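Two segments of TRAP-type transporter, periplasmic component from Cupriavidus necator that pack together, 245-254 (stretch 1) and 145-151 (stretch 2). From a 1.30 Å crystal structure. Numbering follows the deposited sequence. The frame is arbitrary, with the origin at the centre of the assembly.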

# COMPACT_ATOMS: atom_id res chain seq x y z
N ILE A 245 -0.24 -7.59 0.90
CA ILE A 245 -0.51 -9.01 0.75
C ILE A 245 0.77 -9.79 1.05
O ILE A 245 1.85 -9.46 0.55
CB ILE A 245 -1.03 -9.37 -0.66
CG1 ILE A 245 -2.23 -8.48 -1.01
CG2 ILE A 245 -1.41 -10.85 -0.73
CD1 ILE A 245 -2.76 -8.71 -2.42
N PHE A 246 0.59 -10.83 1.86
CA PHE A 246 1.63 -11.78 2.23
C PHE A 246 1.59 -12.90 1.19
O PHE A 246 0.54 -13.55 1.03
CB PHE A 246 1.35 -12.36 3.63
CG PHE A 246 1.49 -11.38 4.77
CD1 PHE A 246 0.60 -10.35 4.93
CD2 PHE A 246 2.51 -11.54 5.71
CE1 PHE A 246 0.73 -9.48 5.97
CE2 PHE A 246 2.64 -10.66 6.75
CZ PHE A 246 1.77 -9.64 6.89
N VAL A 247 2.69 -13.17 0.49
CA VAL A 247 2.69 -14.14 -0.60
C VAL A 247 3.95 -14.98 -0.62
O VAL A 247 4.98 -14.59 -0.10
CB VAL A 247 2.58 -13.46 -1.99
CG1 VAL A 247 1.34 -12.62 -2.11
CG2 VAL A 247 3.83 -12.63 -2.28
N VAL A 248 3.83 -16.15 -1.24
CA VAL A 248 4.96 -17.06 -1.43
C VAL A 248 4.98 -17.46 -2.89
O VAL A 248 3.94 -17.72 -3.49
CB VAL A 248 4.81 -18.31 -0.54
CG1 VAL A 248 6.00 -19.27 -0.74
CG2 VAL A 248 4.70 -17.94 0.90
N ASN A 249 6.17 -17.54 -3.48
CA ASN A 249 6.31 -18.10 -4.82
C ASN A 249 5.73 -19.54 -4.89
O ASN A 249 5.87 -20.28 -3.94
CB ASN A 249 7.80 -18.09 -5.21
CG ASN A 249 8.10 -18.98 -6.41
OD1 ASN A 249 8.28 -20.20 -6.28
ND2 ASN A 249 8.14 -18.39 -7.59
N LYS A 250 5.03 -19.84 -5.98
CA LYS A 250 4.29 -21.11 -6.14
C LYS A 250 5.19 -22.33 -6.00
O LYS A 250 4.83 -23.29 -5.31
CB LYS A 250 3.59 -21.10 -7.50
CG LYS A 250 2.78 -22.37 -7.85
CD LYS A 250 2.11 -22.18 -9.21
CE LYS A 250 1.36 -23.42 -9.67
NZ LYS A 250 0.14 -23.67 -8.86
N GLN A 251 6.37 -22.29 -6.61
CA GLN A 251 7.24 -23.46 -6.55
C GLN A 251 7.88 -23.63 -5.17
O GLN A 251 8.10 -24.74 -4.70
CB GLN A 251 8.28 -23.42 -7.66
CG GLN A 251 7.70 -23.66 -9.06
CD GLN A 251 7.10 -22.41 -9.68
OE1 GLN A 251 7.55 -21.30 -9.42
NE2 GLN A 251 6.09 -22.60 -10.53
N ILE A 252 8.14 -22.52 -4.48
CA ILE A 252 8.63 -22.57 -3.12
C ILE A 252 7.53 -23.17 -2.26
O ILE A 252 7.76 -24.07 -1.45
CB ILE A 252 8.99 -21.15 -2.60
CG1 ILE A 252 10.19 -20.60 -3.36
CG2 ILE A 252 9.26 -21.18 -1.11
CD1 ILE A 252 11.49 -21.32 -3.08
N TRP A 253 6.31 -22.66 -2.45
CA TRP A 253 5.14 -23.15 -1.73
C TRP A 253 5.03 -24.68 -1.88
O TRP A 253 4.97 -25.38 -0.88
CB TRP A 253 3.89 -22.44 -2.25
CG TRP A 253 2.61 -22.77 -1.56
CD1 TRP A 253 1.56 -23.47 -2.09
CD2 TRP A 253 2.22 -22.44 -0.21
NE1 TRP A 253 0.54 -23.58 -1.17
CE2 TRP A 253 0.93 -22.98 -0.01
CE3 TRP A 253 2.84 -21.76 0.84
CZ2 TRP A 253 0.24 -22.83 1.20
CZ3 TRP A 253 2.15 -21.63 2.04
CH2 TRP A 253 0.87 -22.15 2.21
N GLU A 254 5.03 -25.17 -3.13
CA GLU A 254 4.85 -26.59 -3.44
C GLU A 254 6.03 -27.41 -2.98
O GLU A 254 5.90 -28.63 -2.79
CB GLU A 254 4.64 -26.78 -4.95
CG GLU A 254 3.27 -26.31 -5.42
CD GLU A 254 3.11 -26.32 -6.92
OE1 GLU A 254 3.93 -26.97 -7.61
OE2 GLU A 254 2.17 -25.66 -7.41
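Stretch 2, residues 145-151: VPLAWGE

Stretch 2 is an extended strand, residues 145-151, that runs antiparallel to strand 245-249 of stretch 1: the axes approach to 4.6 Å, with a signed crossing angle of 151°. The register pairs Val 248 with Val 145, Val 247 with Pro 146, Phe 246 with Ala 148 and Ile 245 with Trp 149. Opposite Phe 246 the spacing is irregular: Phe 246 O accepts from Leu 147 N (2.8 Å), whereas Phe 246 N donates to Ala 148 O (2.9 Å). Leu 147, with phi/psi of -122/-30, departs from the extended conformation here, and its CA-to-CB bond points sideways.

Val 145 covers the most surface. Its backbone closes a two-bond ring with Val 248, Val 145 N to Val 248 O at 2.8 Å and Val 248 N to Val 145 O at 2.9 Å, while its side chain (chi1 t) meets the helix that follows the first strand. Val 145 CG1 sits over one face of the Trp 253 indole, 3.8 Å from the centroid of the five-membered ring and only 6° off its normal, a CH-pi contact; Val 145 CG2 lies 3.7 Å from Trp 253 CD1. Leu 147 extends this apolar patch, with CD2 3.6 Å from Trp 253 CH2 and CD1 3.7 Å from Val 248 CG2.

Phe 246 lies on the same sheet face as Val 145 and Ala 148. Its CD1 is 4.0 Å from Ala 148 CB, and its ring edge meets the backbone beyond, CE1 being 3.8 Å from Gly 150 N. A CB on Gly 150 would come within 3.2 Å of Phe 246 CE1, so the bare glycine leaves room for the ring.

Ile 245 points to the other face, where its CG1 is 3.7 Å from Trp 149 CZ3 and its CG2 4.1 Å from Pro 146 CB.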

# COMPACT_ATOMS: atom_id res chain seq x y z
N VAL A 145 1.30 -17.38 -4.46
CA VAL A 145 0.34 -17.92 -3.51
C VAL A 145 0.07 -16.90 -2.42
O VAL A 145 0.96 -16.60 -1.60
CB VAL A 145 0.86 -19.21 -2.87
CG1 VAL A 145 -0.17 -19.79 -1.90
CG2 VAL A 145 1.22 -20.25 -3.95
N PRO A 146 -1.15 -16.32 -2.41
CA PRO A 146 -1.49 -15.34 -1.39
C PRO A 146 -1.98 -15.97 -0.11
O PRO A 146 -2.77 -16.94 -0.17
CB PRO A 146 -2.62 -14.54 -2.04
CG PRO A 146 -3.35 -15.58 -2.84
CD PRO A 146 -2.28 -16.56 -3.33
N LEU A 147 -1.55 -15.46 1.04
CA LEU A 147 -1.83 -16.09 2.32
C LEU A 147 -2.56 -15.21 3.33
O LEU A 147 -3.24 -15.72 4.21
CB LEU A 147 -0.52 -16.55 2.95
CG LEU A 147 0.27 -17.59 2.15
CD1 LEU A 147 1.58 -17.92 2.85
CD2 LEU A 147 -0.53 -18.87 1.88
N ALA A 148 -2.36 -13.89 3.26
CA ALA A 148 -2.97 -12.99 4.23
C ALA A 148 -2.89 -11.57 3.76
O ALA A 148 -2.12 -11.24 2.85
CB ALA A 148 -2.27 -13.11 5.57
N TRP A 149 -3.70 -10.73 4.39
CA TRP A 149 -3.72 -9.29 4.17
C TRP A 149 -3.08 -8.55 5.33
O TRP A 149 -3.26 -8.88 6.50
CB TRP A 149 -5.16 -8.78 4.05
CG TRP A 149 -5.94 -9.31 2.87
CD1 TRP A 149 -6.72 -10.42 2.84
CD2 TRP A 149 -5.98 -8.75 1.56
NE1 TRP A 149 -7.25 -10.58 1.59
CE2 TRP A 149 -6.82 -9.57 0.79
CE3 TRP A 149 -5.39 -7.62 0.97
CZ2 TRP A 149 -7.08 -9.31 -0.56
CZ3 TRP A 149 -5.67 -7.36 -0.36
CH2 TRP A 149 -6.50 -8.21 -1.11
N GLY A 150 -2.34 -7.50 4.96
CA GLY A 150 -1.89 -6.46 5.88
C GLY A 150 -2.37 -5.12 5.38
O GLY A 150 -3.31 -5.01 4.60
N GLU A 151 -1.68 -4.07 5.82
CA GLU A 151 -2.08 -2.71 5.49
C GLU A 151 -0.92 -1.74 5.47
O GLU A 151 -0.09 -1.72 6.37
CB GLU A 151 -3.11 -2.23 6.50
CG GLU A 151 -3.72 -0.85 6.19
CD GLU A 151 -5.06 -0.71 6.83
OE1 GLU A 151 -5.89 -1.61 6.59
OE2 GLU A 151 -5.29 0.24 7.61